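Local structure of aromatic-amino-acid:2-oxoglutarate transaminase (6HND) at residues I312-Y315 with L316-L320; D393-L396 with E397-L400. The protein probably transfers amino groups from aromatic amino acids, and perhaps 2-aminoadipate, to 2-oxo acids, using bound pyridoxal 5'-phosphate as cofactor. All coordinates share one frame; numbering follows the deposited sequence.

Interaction 1: residues I312-Y315 with L316-L320; sequences IDDY and LKNHL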
ATOM      1  N   ILE B 312      10.640 -31.946   7.626  1.00 52.92           N
ATOM      2  CA  ILE B 312       9.391 -31.130   7.564  1.00 49.58           C
ATOM      3  C   ILE B 312       8.308 -31.755   8.458  1.00 47.78           C
ATOM      4  O   ILE B 312       7.724 -31.033   9.279  1.00 43.02           O
ATOM      5  CB  ILE B 312       8.903 -30.964   6.107  1.00 52.11           C
ATOM      6  CG1 ILE B 312       9.835 -30.058   5.297  1.00 56.56           C
ATOM      7  CG2 ILE B 312       7.466 -30.448   6.100  1.00 57.30           C
ATOM      8  CD1 ILE B 312       9.344 -29.697   3.906  1.00 58.80           C
ATOM      9  N   ASP B 313       8.017 -33.039   8.282  1.00 49.25           N
ATOM     10  CA  ASP B 313       6.907 -33.747   8.985  1.00 50.61           C
ATOM     11  C   ASP B 313       7.067 -33.562  10.495  1.00 44.50           C
ATOM     12  O   ASP B 313       6.050 -33.269  11.184  1.00 42.76           O
ATOM     13  CB  ASP B 313       6.844 -35.229   8.588  1.00 57.47           C
ATOM     14  CG  ASP B 313       6.310 -35.467   7.173  1.00 68.04           C
ATOM     15  OD1 ASP B 313       5.611 -34.549   6.621  1.00 63.53           O
ATOM     16  OD2 ASP B 313       6.593 -36.573   6.611  1.00 74.75           O
ATOM     17  N   ASP B 314       8.298 -33.708  10.988  1.00 42.95           N
ATOM     18  CA  ASP B 314       8.609 -33.673  12.442  1.00 41.35           C
ATOM     19  C   ASP B 314       8.413 -32.219  12.908  1.00 41.90           C
ATOM     20  O   ASP B 314       7.763 -32.014  13.962  1.00 37.71           O
ATOM     21  CB  ASP B 314       9.998 -34.268  12.713  1.00 42.00           C
ATOM     22  CG  ASP B 314      10.454 -34.190  14.162  1.00 47.56           C
ATOM     23  OD1 ASP B 314       9.594 -34.033  15.058  1.00 48.88           O
ATOM     24  OD2 ASP B 314      11.682 -34.260  14.387  1.00 53.62           O
ATOM     25  N   TYR B 315       8.907 -31.250  12.117  1.00 37.35           N
ATOM     26  CA  TYR B 315       8.710 -29.797  12.343  1.00 37.87           C
ATOM     27  C   TYR B 315       7.210 -29.495  12.476  1.00 39.73           C
ATOM     28  O   TYR B 315       6.760 -28.977  13.514  1.00 39.40           O
ATOM     29  CB  TYR B 315       9.329 -28.996  11.202  1.00 39.23           C
ATOM     30  CG  TYR B 315       8.995 -27.523  11.210  1.00 40.54           C
ATOM     31  CD1 TYR B 315       9.428 -26.692  12.233  1.00 36.99           C
ATOM     32  CD2 TYR B 315       8.253 -26.966  10.186  1.00 39.10           C
ATOM     33  CE1 TYR B 315       9.146 -25.340  12.238  1.00 40.04           C
ATOM     34  CE2 TYR B 315       7.996 -25.607  10.155  1.00 44.91           C
ATOM     35  CZ  TYR B 315       8.425 -24.790  11.192  1.00 46.55           C
ATOM     36  OH  TYR B 315       8.149 -23.453  11.158  1.00 44.55           O
ATOM     37  N   LEU B 316       6.434 -29.846  11.453  1.00 43.84           N
ATOM     38  CA  LEU B 316       5.000 -29.471  11.387  1.00 43.49           C
ATOM     39  C   LEU B 316       4.298 -30.081  12.590  1.00 44.78           C
ATOM     40  O   LEU B 316       3.428 -29.400  13.160  1.00 48.75           O
ATOM     41  CB  LEU B 316       4.380 -29.967  10.082  1.00 40.75           C
ATOM     42  CG  LEU B 316       4.859 -29.265   8.818  1.00 39.72           C
ATOM     43  CD1 LEU B 316       4.111 -29.805   7.608  1.00 40.89           C
ATOM     44  CD2 LEU B 316       4.713 -27.753   8.929  1.00 38.21           C
ATOM     45  N   LYS B 317       4.676 -31.302  12.964  1.00 49.17           N
ATOM     46  CA  LYS B 317       3.892 -32.117  13.930  1.00 49.24           C
ATOM     47  C   LYS B 317       4.277 -31.733  15.363  1.00 47.86           C
ATOM     48  O   LYS B 317       3.363 -31.586  16.185  1.00 46.95           O
ATOM     49  CB  LYS B 317       4.104 -33.611  13.677  1.00 57.98           C
ATOM     50  CG  LYS B 317       3.120 -34.516  14.411  1.00 69.95           C
ATOM     51  CD  LYS B 317       3.413 -36.003  14.280  1.00 73.94           C
ATOM     52  CE  LYS B 317       2.494 -36.862  15.130  1.00 76.13           C
ATOM     53  NZ  LYS B 317       1.861 -37.931  14.319  1.00 74.98           N
ATOM     54  N   ASN B 318       5.573 -31.578  15.660  1.00 41.26           N
ATOM     55  CA  ASN B 318       6.054 -31.509  17.061  1.00 43.25           C
ATOM     56  C   ASN B 318       6.624 -30.126  17.388  1.00 46.26           C
ATOM     57  O   ASN B 318       6.595 -29.791  18.575  1.00 46.79           O
ATOM     58  CB  ASN B 318       7.025 -32.654  17.336  1.00 46.23           C
ATOM     59  CG  ASN B 318       6.377 -33.997  17.041  1.00 48.44           C
ATOM     60  OD1 ASN B 318       5.357 -34.333  17.636  1.00 47.84           O
ATOM     61  ND2 ASN B 318       6.913 -34.733  16.081  1.00 44.74           N
ATOM     62  N   HIS B 319       7.099 -29.341  16.414  1.00 44.73           N
ATOM     63  CA  HIS B 319       7.772 -28.047  16.716  1.00 49.11           C
ATOM     64  C   HIS B 319       6.770 -26.891  16.608  1.00 46.29           C
ATOM     65  O   HIS B 319       6.627 -26.131  17.587  1.00 49.37           O
ATOM     66  CB  HIS B 319       9.014 -27.890  15.849  1.00 50.59           C
ATOM     67  CG  HIS B 319      10.060 -28.879  16.233  1.00 49.57           C
ATOM     68  ND1 HIS B 319      11.102 -28.553  17.080  1.00 44.81           N
ATOM     69  CD2 HIS B 319      10.178 -30.196  15.951  1.00 44.54           C
ATOM     70  CE1 HIS B 319      11.845 -29.627  17.273  1.00 46.00           C
ATOM     71  NE2 HIS B 319      11.296 -30.654  16.590  1.00 45.25           N
ATOM     72  N   LEU B 320       6.091 -26.796  15.472  1.00 42.15           N
ATOM     73  CA  LEU B 320       5.123 -25.716  15.157  1.00 39.80           C
ATOM     74  C   LEU B 320       3.987 -25.731  16.183  1.00 34.30           C
ATOM     75  O   LEU B 320       3.380 -26.751  16.353  1.00 40.47           O
ATOM     76  CB  LEU B 320       4.619 -25.932  13.728  1.00 40.30           C
ATOM     77  CG  LEU B 320       4.195 -24.668  12.989  1.00 44.89           C
ATOM     78  CD1 LEU B 320       5.360 -23.685  12.908  1.00 45.43           C
ATOM     79  CD2 LEU B 320       3.667 -25.014  11.599  1.00 43.84           C
TER
HETATM   80  O   HOH W   1      12.847 -33.200  16.576  1.00 53.16           O
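With its CG trans to the backbone N (chi1 176°), D314 sends its carboxylate along the helix to N318, whose CG lies beside its own N (chi1 -56°). N318 ND2 gives a hydrogen bond to D314 OD1 at 3.0 Å, nearly straight at 167°. The NH comes in on the anti side of OD1, a little out of the carboxylate plane, and OD1 lies close to the plane of the N318 amide. D314 OD2 accepts from a water at 2.7 Å. That water also bonds to H319 NE2 at the ring edge, 3.0 Å away. The Y315 ring meets L316, H319 and L320 obliquely. Its CD2 packs on L316 CD2, and its OH lies 3.3 Å from L320 CD1; the OH bonds to Y285 O. I312 CG2 runs alongside L316 CD1 at 3.7 Å. Y315 O takes both H319 N and L320 N, from opposite faces of its carbonyl plane. The bond from L320 N to Y315 O, 3.0 Å, joins residues five apart, the wider pi-type turn at the C-terminal end of helix 312-319. Both carboxylate oxygens of D314 thus have partners, and its negative charge near H319 would probably favour protonation of that imidazole.

Interaction 2: residues D393-L396 with E397-L400; sequences DGWL and EWIL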
ATOM      1  N   ASP B 393       6.885 -26.910   0.314  1.00 47.11           N
ATOM      2  CA  ASP B 393       7.814 -27.735   1.128  1.00 48.75           C
ATOM      3  C   ASP B 393       9.197 -27.106   0.976  1.00 45.45           C
ATOM      4  O   ASP B 393       9.879 -26.909   1.999  1.00 46.99           O
ATOM      5  CB  ASP B 393       7.694 -29.239   0.810  1.00 48.62           C
ATOM      6  CG  ASP B 393       6.525 -29.886   1.542  1.00 50.08           C
ATOM      7  OD1 ASP B 393       5.628 -29.147   1.994  1.00 55.43           O
ATOM      8  OD2 ASP B 393       6.527 -31.113   1.704  1.00 56.94           O
ATOM      9  N   GLY B 394       9.564 -26.721  -0.241  1.00 40.34           N
ATOM     10  CA  GLY B 394      10.873 -26.098  -0.505  1.00 40.87           C
ATOM     11  C   GLY B 394      11.030 -24.800   0.266  1.00 41.06           C
ATOM     12  O   GLY B 394      12.135 -24.518   0.735  1.00 40.83           O
ATOM     13  N   TRP B 395       9.943 -24.042   0.414  1.00 44.60           N
ATOM     14  CA  TRP B 395       9.923 -22.744   1.137  1.00 40.67           C
ATOM     15  C   TRP B 395      10.060 -23.040   2.632  1.00 41.45           C
ATOM     16  O   TRP B 395      10.881 -22.345   3.306  1.00 41.81           O
ATOM     17  CB  TRP B 395       8.670 -21.939   0.769  1.00 39.78           C
ATOM     18  CG  TRP B 395       8.550 -20.627   1.472  1.00 37.53           C
ATOM     19  CD1 TRP B 395       7.532 -20.241   2.287  1.00 38.88           C
ATOM     20  CD2 TRP B 395       9.478 -19.538   1.440  1.00 35.35           C
ATOM     21  NE1 TRP B 395       7.764 -18.987   2.767  1.00 40.46           N
ATOM     22  CE2 TRP B 395       8.954 -18.532   2.271  1.00 38.44           C
ATOM     23  CE3 TRP B 395      10.696 -19.300   0.795  1.00 40.03           C
ATOM     24  CZ2 TRP B 395       9.606 -17.310   2.468  1.00 39.96           C
ATOM     25  CZ3 TRP B 395      11.347 -18.095   0.996  1.00 40.29           C
ATOM     26  CH2 TRP B 395      10.810 -17.116   1.828  1.00 38.59           C
ATOM     27  N   LEU B 396       9.366 -24.070   3.120  1.00 37.08           N
ATOM     28  CA  LEU B 396       9.552 -24.586   4.505  1.00 40.42           C
ATOM     29  C   LEU B 396      11.032 -24.951   4.739  1.00 40.56           C
ATOM     30  O   LEU B 396      11.550 -24.627   5.814  1.00 38.06           O
ATOM     31  CB  LEU B 396       8.630 -25.793   4.741  1.00 40.44           C
ATOM     32  CG  LEU B 396       7.158 -25.451   4.990  1.00 43.87           C
ATOM     33  CD1 LEU B 396       6.288 -26.703   4.936  1.00 45.27           C
ATOM     34  CD2 LEU B 396       6.971 -24.722   6.329  1.00 43.81           C
ATOM     35  N   GLU B 397      11.695 -25.595   3.775  1.00 39.57           N
ATOM     36  CA  GLU B 397      13.112 -25.991   3.907  1.00 40.36           C
ATOM     37  C   GLU B 397      13.965 -24.722   4.038  1.00 39.30           C
ATOM     38  O   GLU B 397      14.905 -24.727   4.833  1.00 44.82           O
ATOM     39  CB  GLU B 397      13.576 -26.856   2.734  1.00 46.02           C
ATOM     40  CG  GLU B 397      12.932 -28.234   2.659  1.00 52.79           C
ATOM     41  CD  GLU B 397      13.292 -29.239   3.745  1.00 57.41           C
ATOM     42  OE1 GLU B 397      14.157 -28.911   4.615  1.00 56.88           O
ATOM     43  OE2 GLU B 397      12.690 -30.346   3.733  1.00 52.80           O
ATOM     44  N   TRP B 398      13.651 -23.654   3.310  1.00 38.38           N
ATOM     45  CA  TRP B 398      14.327 -22.342   3.499  1.00 38.44           C
ATOM     46  C   TRP B 398      14.017 -21.756   4.901  1.00 38.35           C
ATOM     47  O   TRP B 398      14.929 -21.215   5.549  1.00 37.83           O
ATOM     48  CB  TRP B 398      13.959 -21.376   2.369  1.00 38.93           C
ATOM     49  CG  TRP B 398      14.417 -19.983   2.647  1.00 38.30           C
ATOM     50  CD1 TRP B 398      13.701 -18.996   3.256  1.00 39.54           C
ATOM     51  CD2 TRP B 398      15.720 -19.437   2.388  1.00 36.95           C
ATOM     52  NE1 TRP B 398      14.465 -17.872   3.386  1.00 38.63           N
ATOM     53  CE2 TRP B 398      15.702 -18.104   2.843  1.00 38.13           C
ATOM     54  CE3 TRP B 398      16.873 -19.920   1.767  1.00 37.09           C
ATOM     55  CZ2 TRP B 398      16.803 -17.261   2.724  1.00 38.45           C
ATOM     56  CZ3 TRP B 398      17.951 -19.080   1.630  1.00 38.90           C
ATOM     57  CH2 TRP B 398      17.926 -17.780   2.128  1.00 37.87           C
ATOM     58  N   ILE B 399      12.795 -21.884   5.396  1.00 36.22           N
ATOM     59  CA  ILE B 399      12.425 -21.418   6.769  1.00 40.92           C
ATOM     60  C   ILE B 399      13.236 -22.208   7.808  1.00 40.90           C
ATOM     61  O   ILE B 399      13.693 -21.602   8.775  1.00 38.76           O
ATOM     62  CB  ILE B 399      10.890 -21.521   6.971  1.00 41.14           C
ATOM     63  CG1 ILE B 399      10.160 -20.458   6.139  1.00 40.82           C
ATOM     64  CG2 ILE B 399      10.514 -21.446   8.444  1.00 42.70           C
ATOM     65  CD1 ILE B 399       8.704 -20.788   5.795  1.00 41.09           C
ATOM     66  N   LEU B 400      13.444 -23.514   7.604  1.00 42.44           N
ATOM     67  CA  LEU B 400      14.227 -24.356   8.545  1.00 42.55           C
ATOM     68  C   LEU B 400      15.712 -23.951   8.538  1.00 45.33           C
ATOM     69  O   LEU B 400      16.317 -23.918   9.644  1.00 49.49           O
ATOM     70  CB  LEU B 400      14.015 -25.832   8.217  1.00 44.93           C
ATOM     71  CG  LEU B 400      12.592 -26.330   8.448  1.00 45.33           C
ATOM     72  CD1 LEU B 400      12.498 -27.806   8.125  1.00 49.14           C
ATOM     73  CD2 LEU B 400      12.131 -26.055   9.872  1.00 47.03           C
TER
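The indole of W395 carries the I399 methyl over one face and meets W398 obliquely at its six-membered ring. I399 CD1 sits 3.9 Å from the centroid of the W395 five-membered ring, 26° off the normal. This is a CH-pi contact, and I399 CD1 is nearest to W395 NE1, at 3.6 Å. The five-membered ring of W398 meets the six-membered ring of W395 with the planes almost parallel, 12° apart. The rings are slid so far that they barely overlap; the centroids of the W395 six-membered and W398 five-membered rings are 4.9 Å apart. The touch is therefore local: W395 CZ3 and W398 CD1 approach to 3.4 Å. Both tryptophans have CG trans to the backbone N, with chi1 of 179° in W395, and this sends the two indoles out on the same flank of the helix. I399 CG1 lies beside its own N, so the branch heads toward the N-terminal end, and the near-extended second torsion brings CD1 over the indole. L396 CD2 adds a looser contact to I399 CD1 at 4.3 Å. Regular i to i+4 bonds hold the backbone, such as I399 N to W395 O at 2.9 Å. F389 meets both indoles obliquely. D393 has its salt bridge to R149 of helix 137-151, and L396 and I399 rest on F146 of that helix. The turn thus belongs to the start of the long helix 392-418, packed against helices 137-151 and 312-319, with W398 alone reaching the partner subunit, at F50 of that chain.

Interactions 1 and 2 lie on two helices that touch, with centres about 12 Å apart. I312 is the main bridge: its CD1 is 3.4 Å from D393 O, and its CG1 is 3.3 Å from E397 OE2. One turn on, Y315 CD1 packs on L400 CD2 at 3.6 Å. R149 of helix 137-151 serves both, through the salt bridge to D393 and a weak, long ion pair with D313. Neither contact includes a residue of the cofactor pocket. The side chains of Y315 and I399 are each about 9 Å from that of Y283, a pyridoxal phosphate-binding residue. The W395 side chain is about 12 Å from a bound cofactor.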